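Local coordinates for protein cocosin 1 acidic chain (PDB 5WPW) that serves as a hexameric 11S globulin of the coconut seed, probably storing nutrients, and is a potential food allergen, at residues 248-253 and 278-283; 285-290 and 365-370; 72-77 and 117-122; 57-62 and 140-145. The protein carries 2 engineered substitutions. One frame throughout, in Å; residues are numbered along the deposited sequence.

Contact 1 of 4, residues 248-253 and 278-283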
loop_
_atom_site.group_PDB
_atom_site.type_symbol
_atom_site.label_atom_id
_atom_site.label_comp_id
_atom_site.label_asym_id
_atom_site.label_seq_id
_atom_site.Cartn_x
_atom_site.Cartn_y
_atom_site.Cartn_z
ATOM N N MET A 248 -17.266 7.639 4.734
ATOM C CA MET A 248 -17.135 6.968 3.440
ATOM C C MET A 248 -18.415 7.142 2.628
ATOM O O MET A 248 -19.521 6.957 3.147
ATOM C CB MET A 248 -16.891 5.474 3.632
ATOM C CG MET A 248 -15.529 5.053 4.071
ATOM S SD MET A 248 -15.481 3.263 3.854
ATOM C CE MET A 248 -16.523 2.738 5.218
ATOM N N LYS A 249 -18.274 7.463 1.347
ATOM C CA LYS A 249 -19.432 7.462 0.475
ATOM C C LYS A 249 -19.814 6.010 0.216
ATOM O O LYS A 249 -18.945 5.174 -0.029
ATOM C CB LYS A 249 -19.124 8.197 -0.836
ATOM C CG LYS A 249 -20.338 8.388 -1.744
ATOM C CD LYS A 249 -19.967 9.058 -3.081
ATOM C CE LYS A 249 -18.623 8.559 -3.596
ATOM N NZ LYS A 249 -18.587 8.183 -5.054
ATOM N N ILE A 250 -21.105 5.695 0.309
ATOM C CA ILE A 250 -21.598 4.338 0.083
ATOM C C ILE A 250 -22.504 4.240 -1.122
ATOM O O ILE A 250 -23.025 3.152 -1.404
ATOM C CB ILE A 250 -22.334 3.782 1.319
ATOM C CG1 ILE A 250 -23.497 4.692 1.702
ATOM C CG2 ILE A 250 -21.372 3.575 2.477
ATOM C CD1 ILE A 250 -24.786 3.940 1.953
ATOM N N LYS A 251 -22.750 5.344 -1.809
ATOM C CA LYS A 251 -23.765 5.397 -2.846
ATOM C C LYS A 251 -23.194 6.165 -4.025
ATOM O O LYS A 251 -22.475 7.156 -3.842
ATOM C CB LYS A 251 -25.034 6.080 -2.321
ATOM C CG LYS A 251 -26.053 6.462 -3.391
ATOM C CD LYS A 251 -27.273 7.128 -2.729
ATOM C CE LYS A 251 -27.486 8.545 -3.247
ATOM N NZ LYS A 251 -26.646 9.594 -2.592
ATOM N N GLN A 252 -23.504 5.699 -5.230
ATOM C CA GLN A 252 -23.107 6.411 -6.440
ATOM C C GLN A 252 -24.122 6.135 -7.532
ATOM O O GLN A 252 -24.521 4.986 -7.741
ATOM C CB GLN A 252 -21.709 5.989 -6.906
ATOM C CG GLN A 252 -21.399 6.473 -8.307
ATOM C CD GLN A 252 -20.402 7.598 -8.329
ATOM O OE1 GLN A 252 -20.100 8.196 -7.299
ATOM N NE2 GLN A 252 -19.860 7.883 -9.511
ATOM N N ASN A 253 -24.542 7.188 -8.223
ATOM C CA ASN A 253 -25.511 7.039 -9.293
ATOM C C ASN A 253 -24.801 6.675 -10.596
ATOM O O ASN A 253 -23.823 7.320 -10.976
ATOM C CB ASN A 253 -26.319 8.326 -9.442
ATOM C CG ASN A 253 -27.322 8.242 -10.556
ATOM O OD1 ASN A 253 -27.004 8.558 -11.692
ATOM N ND2 ASN A 253 -28.522 7.782 -10.251
ATOM N N LEU A 278 -15.748 5.103 -6.597
ATOM C CA LEU A 278 -16.399 4.913 -5.299
ATOM C C LEU A 278 -15.426 4.136 -4.425
ATOM O O LEU A 278 -15.286 2.915 -4.590
ATOM C CB LEU A 278 -17.715 4.168 -5.448
ATOM C CG LEU A 278 -18.466 3.818 -4.159
ATOM C CD1 LEU A 278 -18.812 5.093 -3.447
ATOM C CD2 LEU A 278 -19.711 2.963 -4.451
ATOM N N PRO A 279 -14.749 4.797 -3.494
ATOM C CA PRO A 279 -13.597 4.154 -2.837
ATOM C C PRO A 279 -13.922 2.856 -2.132
ATOM O O PRO A 279 -13.105 1.934 -2.180
ATOM C CB PRO A 279 -13.128 5.233 -1.852
ATOM C CG PRO A 279 -13.570 6.500 -2.465
ATOM C CD PRO A 279 -14.854 6.223 -3.157
ATOM N N ILE A 280 -15.093 2.748 -1.496
ATOM C CA ILE A 280 -15.390 1.579 -0.672
ATOM C C ILE A 280 -15.360 0.291 -1.483
ATOM O O ILE A 280 -15.154 -0.788 -0.922
ATOM C CB ILE A 280 -16.751 1.739 0.049
ATOM C CG1 ILE A 280 -16.881 0.681 1.154
ATOM C CG2 ILE A 280 -17.933 1.640 -0.939
ATOM C CD1 ILE A 280 -18.135 0.793 1.982
ATOM N N LEU A 281 -15.512 0.381 -2.808
ATOM C CA LEU A 281 -15.570 -0.828 -3.607
ATOM C C LEU A 281 -14.265 -1.607 -3.547
ATOM O O LEU A 281 -14.270 -2.803 -3.835
ATOM C CB LEU A 281 -15.897 -0.496 -5.070
ATOM C CG LEU A 281 -17.273 0.147 -5.280
ATOM C CD1 LEU A 281 -17.654 0.279 -6.752
ATOM C CD2 LEU A 281 -18.308 -0.665 -4.536
ATOM N N ARG A 282 -13.153 -0.950 -3.216
ATOM C CA ARG A 282 -11.880 -1.659 -3.097
ATOM C C ARG A 282 -11.865 -2.629 -1.923
ATOM O O ARG A 282 -11.015 -3.523 -1.887
ATOM C CB ARG A 282 -10.716 -0.663 -2.971
ATOM C CG ARG A 282 -10.566 0.008 -1.602
ATOM C CD ARG A 282 -9.603 1.199 -1.688
ATOM N NE ARG A 282 -9.836 2.163 -0.612
ATOM C CZ ARG A 282 -8.904 2.601 0.234
ATOM N NH1 ARG A 282 -7.652 2.167 0.143
ATOM N NH2 ARG A 282 -9.230 3.476 1.180
ATOM N N PHE A 283 -12.763 -2.446 -0.953
ATOM C CA PHE A 283 -12.999 -3.407 0.115
ATOM C C PHE A 283 -14.155 -4.349 -0.203
ATOM O O PHE A 283 -14.078 -5.541 0.115
ATOM C CB PHE A 283 -13.262 -2.651 1.426
ATOM C CG PHE A 283 -12.274 -1.541 1.674
ATOM C CD1 PHE A 283 -10.959 -1.835 1.989
ATOM C CD2 PHE A 283 -12.645 -0.215 1.548
ATOM C CE1 PHE A 283 -10.033 -0.820 2.203
ATOM C CE2 PHE A 283 -11.727 0.808 1.763
ATOM C CZ PHE A 283 -10.421 0.505 2.091
HETATM O O HOH W 1 -16.367 5.188 -0.510
#

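Contact 2 of 4, residues 285-290 and 365-370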
loop_
_atom_site.group_PDB
_atom_site.type_symbol
_atom_site.label_atom_id
_atom_site.label_comp_id
_atom_site.label_asym_id
_atom_site.label_seq_id
_atom_site.Cartn_x
_atom_site.Cartn_y
_atom_site.Cartn_z
ATOM N N GLN A 285 -14.880 -5.290 -3.150
ATOM C CA GLN A 285 -14.336 -6.098 -4.252
ATOM C C GLN A 285 -15.410 -6.448 -5.282
ATOM O O GLN A 285 -15.497 -7.577 -5.775
ATOM C CB GLN A 285 -13.642 -7.364 -3.737
ATOM C CG GLN A 285 -12.234 -7.113 -3.210
ATOM C CD GLN A 285 -11.549 -8.402 -2.754
ATOM O OE1 GLN A 285 -11.560 -8.739 -1.571
ATOM N NE2 GLN A 285 -10.961 -9.125 -3.695
ATOM N N MET A 286 -16.194 -5.445 -5.648
ATOM C CA MET A 286 -17.209 -5.611 -6.682
ATOM C C MET A 286 -17.295 -4.316 -7.469
ATOM O O MET A 286 -16.939 -3.243 -6.981
ATOM C CB MET A 286 -18.592 -5.987 -6.108
ATOM C CG MET A 286 -18.809 -7.526 -6.054
ATOM S SD MET A 286 -20.467 -8.030 -5.510
ATOM C CE MET A 286 -20.355 -7.325 -3.886
ATOM N N SER A 287 -17.737 -4.439 -8.719
ATOM C CA SER A 287 -17.848 -3.325 -9.644
ATOM C C SER A 287 -19.243 -3.392 -10.260
ATOM O O SER A 287 -19.941 -4.405 -10.152
ATOM C CB SER A 287 -16.765 -3.401 -10.741
ATOM O OG SER A 287 -15.462 -3.559 -10.189
ATOM N N ALA A 288 -19.647 -2.324 -10.928
ATOM C CA ALA A 288 -20.934 -2.336 -11.618
ATOM C C ALA A 288 -20.795 -1.619 -12.950
ATOM O O ALA A 288 -19.836 -0.879 -13.194
ATOM C CB ALA A 288 -22.042 -1.677 -10.766
ATOM N N GLU A 289 -21.790 -1.832 -13.806
ATOM C CA GLU A 289 -21.802 -1.256 -15.142
ATOM C C GLU A 289 -23.259 -1.047 -15.542
ATOM O O GLU A 289 -24.075 -1.944 -15.353
ATOM C CB GLU A 289 -21.093 -2.192 -16.118
ATOM C CG GLU A 289 -21.023 -1.711 -17.525
ATOM C CD GLU A 289 -20.043 -2.511 -18.365
ATOM O OE1 GLU A 289 -20.374 -3.656 -18.776
ATOM O OE2 GLU A 289 -18.940 -1.993 -18.595
ATOM N N ARG A 290 -23.580 0.126 -16.060
ATOM C CA ARG A 290 -24.895 0.404 -16.643
ATOM C C ARG A 290 -24.713 0.513 -18.154
ATOM O O ARG A 290 -23.924 1.341 -18.611
ATOM C CB ARG A 290 -25.483 1.680 -16.042
ATOM C CG ARG A 290 -26.698 2.231 -16.787
ATOM C CD ARG A 290 -27.797 1.203 -16.840
ATOM N NE ARG A 290 -29.129 1.809 -16.912
ATOM C CZ ARG A 290 -30.250 1.104 -16.975
ATOM N NH1 ARG A 290 -30.193 -0.223 -16.981
ATOM N NH2 ARG A 290 -31.424 1.719 -17.034
ATOM N N THR A 365 -17.693 -9.451 -10.149
ATOM C CA THR A 365 -17.129 -10.013 -8.914
ATOM C C THR A 365 -15.665 -9.629 -8.726
ATOM O O THR A 365 -14.824 -10.465 -8.388
ATOM C CB THR A 365 -17.304 -11.534 -8.872
ATOM O OG1 THR A 365 -16.565 -12.169 -9.921
ATOM C CG2 THR A 365 -18.770 -11.930 -8.985
ATOM N N SER A 366 -15.351 -8.351 -8.932
ATOM C CA SER A 366 -14.018 -7.844 -8.679
ATOM C C SER A 366 -14.111 -6.336 -8.597
ATOM O O SER A 366 -14.889 -5.710 -9.323
ATOM C CB SER A 366 -13.036 -8.257 -9.794
ATOM O OG SER A 366 -11.702 -7.889 -9.478
ATOM N N ASP A 367 -13.298 -5.752 -7.733
ATOM C CA ASP A 367 -13.040 -4.349 -7.935
ATOM C C ASP A 367 -12.291 -4.184 -9.254
ATOM O O ASP A 367 -11.521 -5.059 -9.676
ATOM C CB ASP A 367 -12.224 -3.746 -6.800
ATOM C CG ASP A 367 -11.998 -2.262 -7.007
ATOM O OD1 ASP A 367 -12.886 -1.622 -7.653
ATOM O OD2 ASP A 367 -10.963 -1.733 -6.548
ATOM N N ARG A 368 -12.540 -3.057 -9.906
ATOM C CA ARG A 368 -11.889 -2.689 -11.162
ATOM C C ARG A 368 -11.981 -3.836 -12.163
ATOM O O ARG A 368 -10.998 -4.273 -12.767
ATOM C CB ARG A 368 -10.451 -2.234 -10.900
ATOM C CG ARG A 368 -10.459 -1.068 -9.903
ATOM C CD ARG A 368 -9.146 -0.350 -9.754
ATOM N NE ARG A 368 -8.059 -1.268 -9.451
ATOM C CZ ARG A 368 -6.825 -0.876 -9.150
ATOM N NH1 ARG A 368 -6.542 0.423 -9.096
ATOM N NH2 ARG A 368 -5.881 -1.779 -8.888
ATOM N N ALA A 369 -13.192 -4.362 -12.290
ATOM C CA ALA A 369 -13.457 -5.368 -13.301
ATOM C C ALA A 369 -13.148 -4.779 -14.671
ATOM O O ALA A 369 -13.449 -3.612 -14.945
ATOM C CB ALA A 369 -14.923 -5.816 -13.225
ATOM N N MET A 370 -12.513 -5.578 -15.518
ATOM C CA MET A 370 -12.060 -5.157 -16.842
ATOM C C MET A 370 -12.553 -6.139 -17.887
ATOM O O MET A 370 -12.658 -7.341 -17.625
ATOM C CB MET A 370 -10.529 -5.097 -16.911
ATOM C CG MET A 370 -9.926 -3.985 -16.085
ATOM S SD MET A 370 -8.179 -3.790 -16.422
ATOM C CE MET A 370 -7.516 -5.400 -15.939
HETATM O O HOH W 2 -11.306 -6.857 -6.205
#

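Contact 3 of 4, residues 72-77 and 117-122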
loop_
_atom_site.group_PDB
_atom_site.type_symbol
_atom_site.label_atom_id
_atom_site.label_comp_id
_atom_site.label_asym_id
_atom_site.label_seq_id
_atom_site.Cartn_x
_atom_site.Cartn_y
_atom_site.Cartn_z
ATOM N N VAL A 72 -31.943 5.599 2.967
ATOM C CA VAL A 72 -31.203 4.426 3.409
ATOM C C VAL A 72 -30.384 4.786 4.641
ATOM O O VAL A 72 -29.831 5.887 4.744
ATOM C CB VAL A 72 -30.294 3.872 2.295
ATOM C CG1 VAL A 72 -29.142 3.146 2.894
ATOM C CG2 VAL A 72 -31.073 2.927 1.412
ATOM N N GLY A 73 -30.325 3.857 5.585
ATOM C CA GLY A 73 -29.453 3.987 6.734
ATOM C C GLY A 73 -28.473 2.833 6.835
ATOM O O GLY A 73 -28.846 1.650 6.748
ATOM N N LEU A 74 -27.207 3.185 6.999
ATOM C CA LEU A 74 -26.126 2.238 7.210
ATOM C C LEU A 74 -25.447 2.621 8.510
ATOM O O LEU A 74 -24.928 3.740 8.644
ATOM C CB LEU A 74 -25.139 2.284 6.051
ATOM C CG LEU A 74 -23.917 1.396 6.197
ATOM C CD1 LEU A 74 -24.389 -0.010 6.073
ATOM C CD2 LEU A 74 -22.921 1.727 5.101
ATOM N N VAL A 75 -25.463 1.722 9.468
ATOM C CA VAL A 75 -24.883 2.025 10.771
ATOM C C VAL A 75 -23.432 1.560 10.787
ATOM O O VAL A 75 -23.147 0.367 10.621
ATOM C CB VAL A 75 -25.685 1.379 11.903
ATOM C CG1 VAL A 75 -25.009 1.668 13.230
ATOM C CG2 VAL A 75 -27.128 1.894 11.888
ATOM N N MET A 76 -22.511 2.505 11.003
ATOM C CA MET A 76 -21.091 2.179 11.090
ATOM C C MET A 76 -20.693 2.109 12.555
ATOM O O MET A 76 -20.646 3.149 13.219
ATOM C CB MET A 76 -20.257 3.224 10.345
ATOM C CG MET A 76 -20.816 3.563 8.971
ATOM S SD MET A 76 -19.549 3.921 7.736
ATOM C CE MET A 76 -20.549 4.334 6.298
ATOM N N PRO A 77 -20.417 0.923 13.103
ATOM C CA PRO A 77 -20.162 0.800 14.545
ATOM C C PRO A 77 -18.936 1.577 15.007
ATOM O O PRO A 77 -17.858 1.505 14.411
ATOM C CB PRO A 77 -19.960 -0.709 14.739
ATOM C CG PRO A 77 -19.708 -1.258 13.380
ATOM C CD PRO A 77 -20.457 -0.386 12.433
ATOM N N ALA A 117 -23.473 0.335 -1.761
ATOM C CA ALA A 117 -22.536 -0.705 -1.319
ATOM C C ALA A 117 -22.669 -0.873 0.191
ATOM O O ALA A 117 -22.439 0.081 0.948
ATOM C CB ALA A 117 -21.095 -0.351 -1.675
ATOM N N VAL A 118 -23.032 -2.077 0.621
ATOM C CA VAL A 118 -23.181 -2.409 2.037
ATOM C C VAL A 118 -22.154 -3.457 2.470
ATOM O O VAL A 118 -22.306 -4.629 2.118
ATOM C CB VAL A 118 -24.610 -2.914 2.302
ATOM C CG1 VAL A 118 -24.790 -3.249 3.757
ATOM C CG2 VAL A 118 -25.623 -1.880 1.862
ATOM N N PRO A 119 -21.132 -3.095 3.255
ATOM C CA PRO A 119 -20.184 -4.097 3.772
ATOM C C PRO A 119 -20.870 -5.173 4.597
ATOM O O PRO A 119 -21.864 -4.927 5.273
ATOM C CB PRO A 119 -19.238 -3.281 4.666
ATOM C CG PRO A 119 -19.546 -1.830 4.376
ATOM C CD PRO A 119 -20.934 -1.769 3.856
ATOM N N ASN A 120 -20.292 -6.366 4.593
ATOM C CA ASN A 120 -20.832 -7.396 5.471
ATOM C C ASN A 120 -20.768 -6.935 6.925
ATOM O O ASN A 120 -19.906 -6.142 7.309
ATOM C CB ASN A 120 -20.043 -8.676 5.324
ATOM C CG ASN A 120 -18.598 -8.441 5.568
ATOM O OD1 ASN A 120 -17.984 -7.623 4.881
ATOM N ND2 ASN A 120 -18.048 -9.089 6.589
ATOM N N GLY A 121 -21.700 -7.430 7.731
ATOM C CA GLY A 121 -21.661 -7.184 9.152
ATOM C C GLY A 121 -22.122 -5.820 9.615
ATOM O O GLY A 121 -22.068 -5.558 10.823
ATOM N N PHE A 122 -22.572 -4.940 8.709
ATOM C CA PHE A 122 -23.090 -3.619 9.060
ATOM C C PHE A 122 -24.616 -3.612 8.976
ATOM O O PHE A 122 -25.178 -4.011 7.959
ATOM C CB PHE A 122 -22.562 -2.523 8.115
ATOM C CG PHE A 122 -21.090 -2.201 8.273
ATOM C CD1 PHE A 122 -20.143 -3.200 8.378
ATOM C CD2 PHE A 122 -20.654 -0.879 8.259
ATOM C CE1 PHE A 122 -18.792 -2.892 8.506
ATOM C CE2 PHE A 122 -19.311 -0.567 8.381
ATOM C CZ PHE A 122 -18.377 -1.581 8.515
#

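Contact 4 of 4, residues 57-62 and 140-145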
loop_
_atom_site.group_PDB
_atom_site.type_symbol
_atom_site.label_atom_id
_atom_site.label_comp_id
_atom_site.label_asym_id
_atom_site.label_seq_id
_atom_site.Cartn_x
_atom_site.Cartn_y
_atom_site.Cartn_z
ATOM N N SER A 57 -25.798 -8.838 6.902
ATOM C CA SER A 57 -25.510 -10.039 6.134
ATOM C C SER A 57 -24.037 -10.419 6.280
ATOM O O SER A 57 -23.191 -9.570 6.555
ATOM C CB SER A 57 -25.842 -9.851 4.646
ATOM O OG SER A 57 -27.259 -9.775 4.427
ATOM N N ASN A 58 -23.750 -11.710 6.126
ATOM C CA ASN A 58 -22.381 -12.228 6.175
ATOM C C ASN A 58 -21.576 -11.886 4.930
ATOM O O ASN A 58 -20.359 -12.103 4.932
ATOM C CB ASN A 58 -22.389 -13.752 6.347
ATOM C CG ASN A 58 -22.955 -14.500 5.105
ATOM O OD1 ASN A 58 -23.925 -14.053 4.473
ATOM N ND2 ASN A 58 -22.351 -15.641 4.765
ATOM N N ALA A 59 -22.214 -11.388 3.883
ATOM C CA ALA A 59 -21.556 -11.123 2.606
ATOM C C ALA A 59 -21.682 -9.654 2.219
ATOM O O ALA A 59 -22.729 -9.031 2.476
ATOM C CB ALA A 59 -22.158 -11.993 1.515
ATOM N N PRO A 60 -20.637 -9.054 1.649
ATOM C CA PRO A 60 -20.785 -7.696 1.117
ATOM C C PRO A 60 -21.712 -7.736 -0.086
ATOM O O PRO A 60 -21.872 -8.774 -0.734
ATOM C CB PRO A 60 -19.360 -7.298 0.726
ATOM C CG PRO A 60 -18.692 -8.616 0.387
ATOM C CD PRO A 60 -19.311 -9.632 1.347
ATOM N N ARG A 61 -22.358 -6.603 -0.358
ATOM C CA ARG A 61 -23.340 -6.539 -1.445
ATOM C C ARG A 61 -23.312 -5.201 -2.167
ATOM O O ARG A 61 -22.844 -4.192 -1.640
ATOM C CB ARG A 61 -24.754 -6.812 -0.910
ATOM C CG ARG A 61 -25.466 -5.603 -0.430
ATOM C CD ARG A 61 -26.726 -5.991 0.308
ATOM N NE ARG A 61 -26.430 -6.254 1.706
ATOM C CZ ARG A 61 -27.354 -6.376 2.643
ATOM N NH1 ARG A 61 -28.638 -6.248 2.321
ATOM N NH2 ARG A 61 -26.993 -6.603 3.893
ATOM N N LEU A 62 -23.813 -5.213 -3.414
ATOM C CA LEU A 62 -24.157 -4.018 -4.161
ATOM C C LEU A 62 -25.650 -4.082 -4.430
ATOM O O LEU A 62 -26.155 -5.148 -4.799
ATOM C CB LEU A 62 -23.429 -3.930 -5.509
ATOM C CG LEU A 62 -21.917 -3.754 -5.488
ATOM C CD1 LEU A 62 -21.465 -3.367 -6.887
ATOM C CD2 LEU A 62 -21.528 -2.706 -4.465
ATOM N N LEU A 140 -25.134 -10.319 -3.645
ATOM C CA LEU A 140 -24.319 -10.556 -2.456
ATOM C C LEU A 140 -23.154 -11.484 -2.806
ATOM O O LEU A 140 -23.369 -12.575 -3.347
ATOM C CB LEU A 140 -25.157 -11.190 -1.347
ATOM C CG LEU A 140 -26.280 -10.392 -0.672
ATOM C CD1 LEU A 140 -27.613 -11.086 -0.827
ATOM C CD2 LEU A 140 -25.916 -10.206 0.811
ATOM N N ASP A 141 -21.922 -11.069 -2.501
ATOM C CA ASP A 141 -20.768 -11.907 -2.867
ATOM C C ASP A 141 -20.474 -12.840 -1.703
ATOM O O ASP A 141 -19.714 -12.515 -0.803
ATOM C CB ASP A 141 -19.560 -11.057 -3.242
ATOM C CG ASP A 141 -18.395 -11.895 -3.770
ATOM O OD1 ASP A 141 -18.535 -13.132 -3.878
ATOM O OD2 ASP A 141 -17.337 -11.311 -4.079
ATOM N N THR A 142 -21.095 -14.016 -1.714
ATOM C CA THR A 142 -20.926 -14.976 -0.632
ATOM C C THR A 142 -19.624 -15.758 -0.734
ATOM O O THR A 142 -19.298 -16.513 0.194
ATOM C CB THR A 142 -22.112 -15.932 -0.614
ATOM O OG1 THR A 142 -22.280 -16.487 -1.924
ATOM C CG2 THR A 142 -23.406 -15.163 -0.244
ATOM N N SER A 143 -18.900 -15.617 -1.841
ATOM C CA SER A 143 -17.540 -16.127 -1.995
ATOM C C SER A 143 -16.476 -15.127 -1.556
ATOM O O SER A 143 -15.281 -15.465 -1.543
ATOM C CB SER A 143 -17.293 -16.489 -3.465
ATOM O OG SER A 143 -17.806 -17.771 -3.734
ATOM N N ASN A 144 -16.879 -13.917 -1.205
ATOM C CA ASN A 144 -15.938 -12.891 -0.792
ATOM C C ASN A 144 -15.154 -13.368 0.424
ATOM O O ASN A 144 -15.716 -13.976 1.335
ATOM C CB ASN A 144 -16.702 -11.611 -0.462
ATOM C CG ASN A 144 -15.827 -10.378 -0.472
ATOM O OD1 ASN A 144 -15.134 -10.097 0.491
ATOM N ND2 ASN A 144 -15.891 -9.610 -1.561
ATOM N N ASP A 145 -13.855 -13.060 0.461
ATOM C CA ASP A 145 -13.092 -13.449 1.642
ATOM C C ASP A 145 -13.606 -12.775 2.898
ATOM O O ASP A 145 -13.323 -13.254 4.001
ATOM C CB ASP A 145 -11.608 -13.134 1.480
ATOM C CG ASP A 145 -10.736 -14.208 2.073
ATOM O OD1 ASP A 145 -11.021 -14.641 3.219
ATOM O OD2 ASP A 145 -9.782 -14.647 1.393
#

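Contact 1 of 4, residues 248-253 and 278-283
Apolar packing carries most of this contact. Leu278 reaches residues 248-253 with its CD1 methyl, which sits beside the whole aliphatic length of Lys249. The two side chains cross obliquely. The fit is tight at the far end, where Lys249 CE lies 3.5 Å from Leu278 CD1. The same methyl also rests against the backbone, 3.4 Å from Lys249 O. The other branch, CD2, is 4.4 Å from Gln252 CB. Ile280 fills the second half. Its CG1 is anti to the backbone N, and CG1 and CD1 run across Met248 at about a right angle. Met248 SD is 4.0 Å from Ile280 CG1. Ile280 CD1 also meets CG2 of Ile250 more loosely.

The fold is a bicupin, and the contact lies where its two halves join. Within this chain strand 251-253 is the outermost strand of the N-terminal cupin sheet, next to strand 114-118. Lys249 also forms backbone hydrogen bonds with the second subunit. Residues 278-283 form a type I turn from Leu278 to Leu281 that leads into helix 281-284.

The polar link between the segments is a water. It donates to Lys249 O at 2.6 Å and accepts from Ile280 N at 2.9 Å.

Lys249 bends at chi3 and chi4, which brings NZ over to Gln252. NZ donates to Gln252 OE1 at 2.7 Å, from above the carbonyl plane by 33°. It donates also to Lys277 O. Lys249 NZ of the second subunit is close by, and these like charges may lower the proton affinity of both amines.

Contact 2 of 4, residues 285-290 and 365-370
Gln285 leaves helix 281-284 with a positive phi of 60°, and the chain turns there into strand 287-293. At this bend the two backbones are in direct contact: Gln285 CA is 4.3 Å from Asp367 CA, and Met286 and Ser366 lie similarly close. The backbone N-H and carbonyl groups are near each other but poorly aligned. The site belongs to the C-terminal cupin barrel. Strand 287-293 pairs there with strand 357-364, and residues 365-370 are the loop that leaves the latter strand.

Ser287 does in this place what the backbones do not. Its OG is anti to the carbonyl carbon and reaches into the loop, where two bonds grip it. It donates to Ser366 O in a very short bond of 2.4 Å, in the carbonyl plane with a C=O...donor angle of 145°. It accepts from Ala369 N at 3.2 Å, in an almost straight bond of 174°. One hydroxyl thus ties both ends of the 366-369 bend. The Ala369 CB methyl packs beside it, 3.9 Å from Ser287 CB.

Inside the loop Ser366 OG donates to Asp367 O at 2.8 Å. Asp367 turns its carboxylate toward Ser275, which bonds to OD2. On the other side of the strand end, Met286 CG lies 4.1 Å from Thr365 CA. Thr365 OG1 bonds to Gln148 of the third subunit. Met286 O is buried with no polar partner. Beside the exposed Gln285 a water accepts from Asp367 N at 2.7 Å and, weakly, from Gln285 NE2 at 3.4 Å.

Contact 3 of 4, residues 72-77 and 117-122
Phe122 and Leu74 make the first shell. Leu74 CG is anti to its backbone N, and this carries the branched end toward residues 117-122. Its CD1 methyl lies 3.7 Å from Phe122 CB and 4.0 Å from Val118 CG1. CD2 meets the Pro119 ring, 4.2 Å from its CD.

The Phe122 ring lies between two prolines. Pro77 CD stands 4.1 Å above one face and Pro119 CB 3.8 Å above the opposite face, both offset toward the rim. Phe122 CD2 also comes 3.7 Å from Val75 O, which approaches obliquely. Met76 CB touches CE2 at longer range.

A type II turn from Pro119 to Phe122 places the ring. Gly121 takes the third position with a positive phi of 77°, as that turn requires. Its carbonyl O accepts from Trp303 NE1 of the fourth subunit. Phe122 packs further on Ile305 of that subunit and on Phe241 of the fifth, so the ring lies at a subunit junction. Ile250 covers Leu74.

Strands 70-74 and 114-118 belong to different sheets, and their apolar side chains meet in the interior of the N-terminal cupin beta barrel.

Contact 4 of 4, residues 57-62 and 140-145
Strands 61-67 and 134-140 are antiparallel neighbours in the N-terminal cupin barrel, and this contact is the end of their pairing. Arg61 and Leu140 form a non-hydrogen-bonded pair. Beyond it Asp141 N donates to Pro60 O at 2.9 Å, nearly along the C=O axis, with an N-H...O angle of 163°.

The packing is tightest around Ala59, Pro60 and Leu140. Ala59 CB sits 3.4 Å from Asp141 O and also touches the Thr142 CG2 methyl. The Pro60 ring crosses Asn144 obliquely, with its CG 3.5 Å from Asn144 CG. Leu140 and Arg61 lie side by side and point the same way, with Arg61 CB 3.9 Å from Leu140 CG. Leu140 CD2 reaches further. It covers one face of the Arg61 guanidinium and meets Ser57 CB at 3.9 Å. Ser57 turns its OG to His153.

The outer side is looser. Residues 141-144 form a type I turn, and Asp141 is also the centre of an inverse gamma turn. Ser143 and Asp145 are exposed and point away from residues 57-62. The bonds that hold the Asp141 carboxylate within the turn are weak. Ser143 N donates to Asp141 OD1 at 3.2 Å. Asn144 OD1 bonds to Ala146 N, while Asn144 ND2 gives a long, weak bond of 3.4 Å to Asp141 OD2.

In the fold
Contacts 3 and 4 lie in the N-terminal cupin, contact 2 in the C-terminal one, and contact 1 at the joint. Along the chain contact 3 is nested inside the loop closed by contact 4; contacts 1 and 2 follow in series. Strands 251-253, 114-118 and 61-67 are consecutive in one sheet, which links contacts 1, 3 and 4. The centres of contacts 3 and 4 are about 12 Å apart, as are those of contacts 1 and 3. Helix 281-284 leads from contact 1 to contact 2. Contacts 2 and 3 do not touch, with nearest atoms about 7 Å apart. Contact 2 packs directly on contact 4, which joins the two barrels of the bicupin.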